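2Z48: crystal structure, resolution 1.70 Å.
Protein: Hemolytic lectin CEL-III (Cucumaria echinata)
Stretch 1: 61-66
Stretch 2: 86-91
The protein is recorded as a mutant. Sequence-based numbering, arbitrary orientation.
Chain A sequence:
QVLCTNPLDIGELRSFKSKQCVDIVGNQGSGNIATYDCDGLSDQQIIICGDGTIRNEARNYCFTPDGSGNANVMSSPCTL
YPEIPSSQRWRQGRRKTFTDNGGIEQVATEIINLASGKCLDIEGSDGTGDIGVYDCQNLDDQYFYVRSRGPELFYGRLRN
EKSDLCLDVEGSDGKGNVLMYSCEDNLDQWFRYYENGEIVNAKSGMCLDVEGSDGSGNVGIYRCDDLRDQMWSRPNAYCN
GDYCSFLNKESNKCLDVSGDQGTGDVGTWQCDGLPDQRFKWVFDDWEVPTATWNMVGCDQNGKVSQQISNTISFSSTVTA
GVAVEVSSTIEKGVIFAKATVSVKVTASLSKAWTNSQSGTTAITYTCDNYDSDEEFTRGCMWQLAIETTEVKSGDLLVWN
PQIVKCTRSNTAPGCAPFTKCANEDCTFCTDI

Stretch 1 61-66: YCFTPD
Stretch 2, residues 86-91: SSQRWR

Residues 62 to 65 of the first stretch run as an extended strand (phi/psi -119/141, -57/126, -143/127 and -73/139) past a second stretch that leaves a 3-10 segment at S86 and S87, passes through Q88 (-104/15) and R89 (-120/146), and enters a strand at W90 (-137/143). The two chain directions, 62 to 65 against 87 to 90, lie 115° apart, and the backbones come nearest at T64 and Q88, whose CA atoms are 5.4 Å apart. The turn is closed by R89 N donating to S86 O at 3.1 Å.

Side chains and a water, rather than backbone pairing, link the stretches. Q88 (chi1 m, chi2 t, chi3 -33°) starts sideways, but its amide end comes nearer to the strand, where NE2 donates to T64 OG1 at 2.9 Å with an angle of 157°. With chi1 m, T64 OG1 in turn donates to its own strand's C62 O at 2.8 Å, so the hydroxyl is both acceptor and donor in a short relay. Q88 OE1 and NE2 also find hydrogen bonds elsewhere in the structure, leaving neither end of the buried amide unsatisfied.

The CA-to-CB bond of W90 points toward the strand, and its indole (chi1 m, chi2 86°) meets F63 O at its edge, near the ring plane. The bond from W90 NE1 to F63 O is weak, at 3.4 Å and 152°. A water supplements it: it donates to F63 O at 2.8 Å and Q88 O at 2.7 Å and accepts from W90 NE1 at 3.3 Å, so the indole N-H is shared between carbonyl and water.

Apolar packing accompanies these bonds. W90 CZ2 lies 4.1 Å from F63 CB and 4.2 Å from P65 CD, although the F63 ring (chi1 m) leads away. P65, C-gamma endo, also brings CD to 3.1 Å from S87 O, a close contact without a hydrogen bond.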

# COMPACT_ATOMS: atom_id res chain seq x y z
N TYR A 61 -5.02 12.18 -11.41
CA TYR A 61 -5.88 13.32 -11.11
C TYR A 61 -5.74 13.69 -9.64
O TYR A 61 -5.23 12.89 -8.84
CB TYR A 61 -7.35 12.96 -11.39
CG TYR A 61 -7.85 13.22 -12.81
CD1 TYR A 61 -9.21 13.39 -13.04
CD2 TYR A 61 -6.97 13.30 -13.89
CE1 TYR A 61 -9.70 13.62 -14.33
CE2 TYR A 61 -7.45 13.55 -15.19
CZ TYR A 61 -8.83 13.70 -15.39
OH TYR A 61 -9.34 13.93 -16.66
N CYS A 62 -6.19 14.90 -9.30
CA CYS A 62 -5.97 15.52 -8.00
C CYS A 62 -7.28 15.81 -7.26
O CYS A 62 -8.27 16.21 -7.87
CB CYS A 62 -5.22 16.86 -8.21
SG CYS A 62 -3.43 16.78 -8.58
N PHE A 63 -7.30 15.59 -5.95
CA PHE A 63 -8.40 16.10 -5.13
C PHE A 63 -8.49 17.61 -5.33
O PHE A 63 -7.50 18.31 -5.10
CB PHE A 63 -8.14 15.81 -3.65
CG PHE A 63 -8.42 14.39 -3.23
CD1 PHE A 63 -8.84 14.13 -1.93
CD2 PHE A 63 -8.23 13.32 -4.11
CE1 PHE A 63 -9.09 12.81 -1.50
CE2 PHE A 63 -8.50 11.99 -3.70
CZ PHE A 63 -8.93 11.75 -2.39
N THR A 64 -9.67 18.10 -5.70
CA THR A 64 -9.81 19.50 -6.08
C THR A 64 -11.16 20.04 -5.61
O THR A 64 -12.18 19.43 -5.89
CB THR A 64 -9.73 19.64 -7.62
OG1 THR A 64 -8.53 19.00 -8.11
CG2 THR A 64 -9.75 21.13 -8.03
N PRO A 65 -11.16 21.17 -4.88
CA PRO A 65 -12.44 21.81 -4.50
C PRO A 65 -13.08 22.49 -5.70
O PRO A 65 -12.37 23.10 -6.50
CB PRO A 65 -12.05 22.84 -3.44
CG PRO A 65 -10.55 22.95 -3.48
CD PRO A 65 -9.98 21.92 -4.40
N ASP A 66 -14.39 22.35 -5.84
CA ASP A 66 -15.08 22.89 -7.01
C ASP A 66 -15.55 24.30 -6.67
O ASP A 66 -16.72 24.52 -6.35
CB ASP A 66 -16.25 22.00 -7.42
CG ASP A 66 -16.77 22.33 -8.82
OD1 ASP A 66 -16.22 23.27 -9.45
OD2 ASP A 66 -17.73 21.65 -9.28
N SER A 86 -2.38 26.60 -5.22
CA SER A 86 -2.54 26.33 -3.80
C SER A 86 -3.87 25.60 -3.52
O SER A 86 -3.98 24.83 -2.57
CB SER A 86 -2.42 27.62 -2.99
OG SER A 86 -3.46 28.55 -3.31
N SER A 87 -4.86 25.84 -4.37
CA SER A 87 -6.18 25.20 -4.22
C SER A 87 -6.20 23.67 -4.42
O SER A 87 -7.14 23.00 -4.01
CB SER A 87 -7.21 25.87 -5.14
OG SER A 87 -6.76 25.81 -6.49
N GLN A 88 -5.16 23.14 -5.07
CA GLN A 88 -5.00 21.69 -5.24
C GLN A 88 -3.93 21.11 -4.31
O GLN A 88 -3.48 19.98 -4.50
CB GLN A 88 -4.64 21.36 -6.69
CG GLN A 88 -5.83 21.35 -7.58
CD GLN A 88 -5.49 20.97 -8.98
OE1 GLN A 88 -4.40 21.28 -9.48
NE2 GLN A 88 -6.42 20.30 -9.65
N ARG A 89 -3.56 21.89 -3.30
CA ARG A 89 -2.55 21.50 -2.35
C ARG A 89 -3.13 21.46 -0.95
O ARG A 89 -4.00 22.28 -0.60
CB ARG A 89 -1.33 22.42 -2.44
CG ARG A 89 -0.58 22.32 -3.79
CD ARG A 89 0.56 23.34 -3.85
NE ARG A 89 1.56 23.07 -2.81
CZ ARG A 89 2.28 24.01 -2.19
NH1 ARG A 89 2.09 25.30 -2.46
NH2 ARG A 89 3.16 23.64 -1.27
N TRP A 90 -2.63 20.52 -0.16
CA TRP A 90 -3.21 20.19 1.14
C TRP A 90 -2.12 20.00 2.17
O TRP A 90 -1.04 19.48 1.86
CB TRP A 90 -4.03 18.90 1.02
CG TRP A 90 -5.06 18.91 -0.09
CD1 TRP A 90 -4.86 18.58 -1.40
CD2 TRP A 90 -6.46 19.23 0.03
NE1 TRP A 90 -6.04 18.66 -2.10
CE2 TRP A 90 -7.03 19.08 -1.26
CE3 TRP A 90 -7.27 19.65 1.10
CZ2 TRP A 90 -8.39 19.32 -1.51
CZ3 TRP A 90 -8.63 19.89 0.85
CH2 TRP A 90 -9.17 19.72 -0.45
N ARG A 91 -2.38 20.43 3.39
CA ARG A 91 -1.46 20.18 4.49
C ARG A 91 -2.16 19.38 5.57
O ARG A 91 -3.39 19.32 5.59
CB ARG A 91 -0.90 21.49 5.07
CG ARG A 91 -1.96 22.48 5.55
CD ARG A 91 -1.33 23.74 6.15
NE ARG A 91 -2.30 24.50 6.93
CZ ARG A 91 -2.52 24.33 8.24
NH1 ARG A 91 -1.83 23.42 8.93
NH2 ARG A 91 -3.44 25.07 8.86
O HOH W 1 -4.80 17.63 -4.93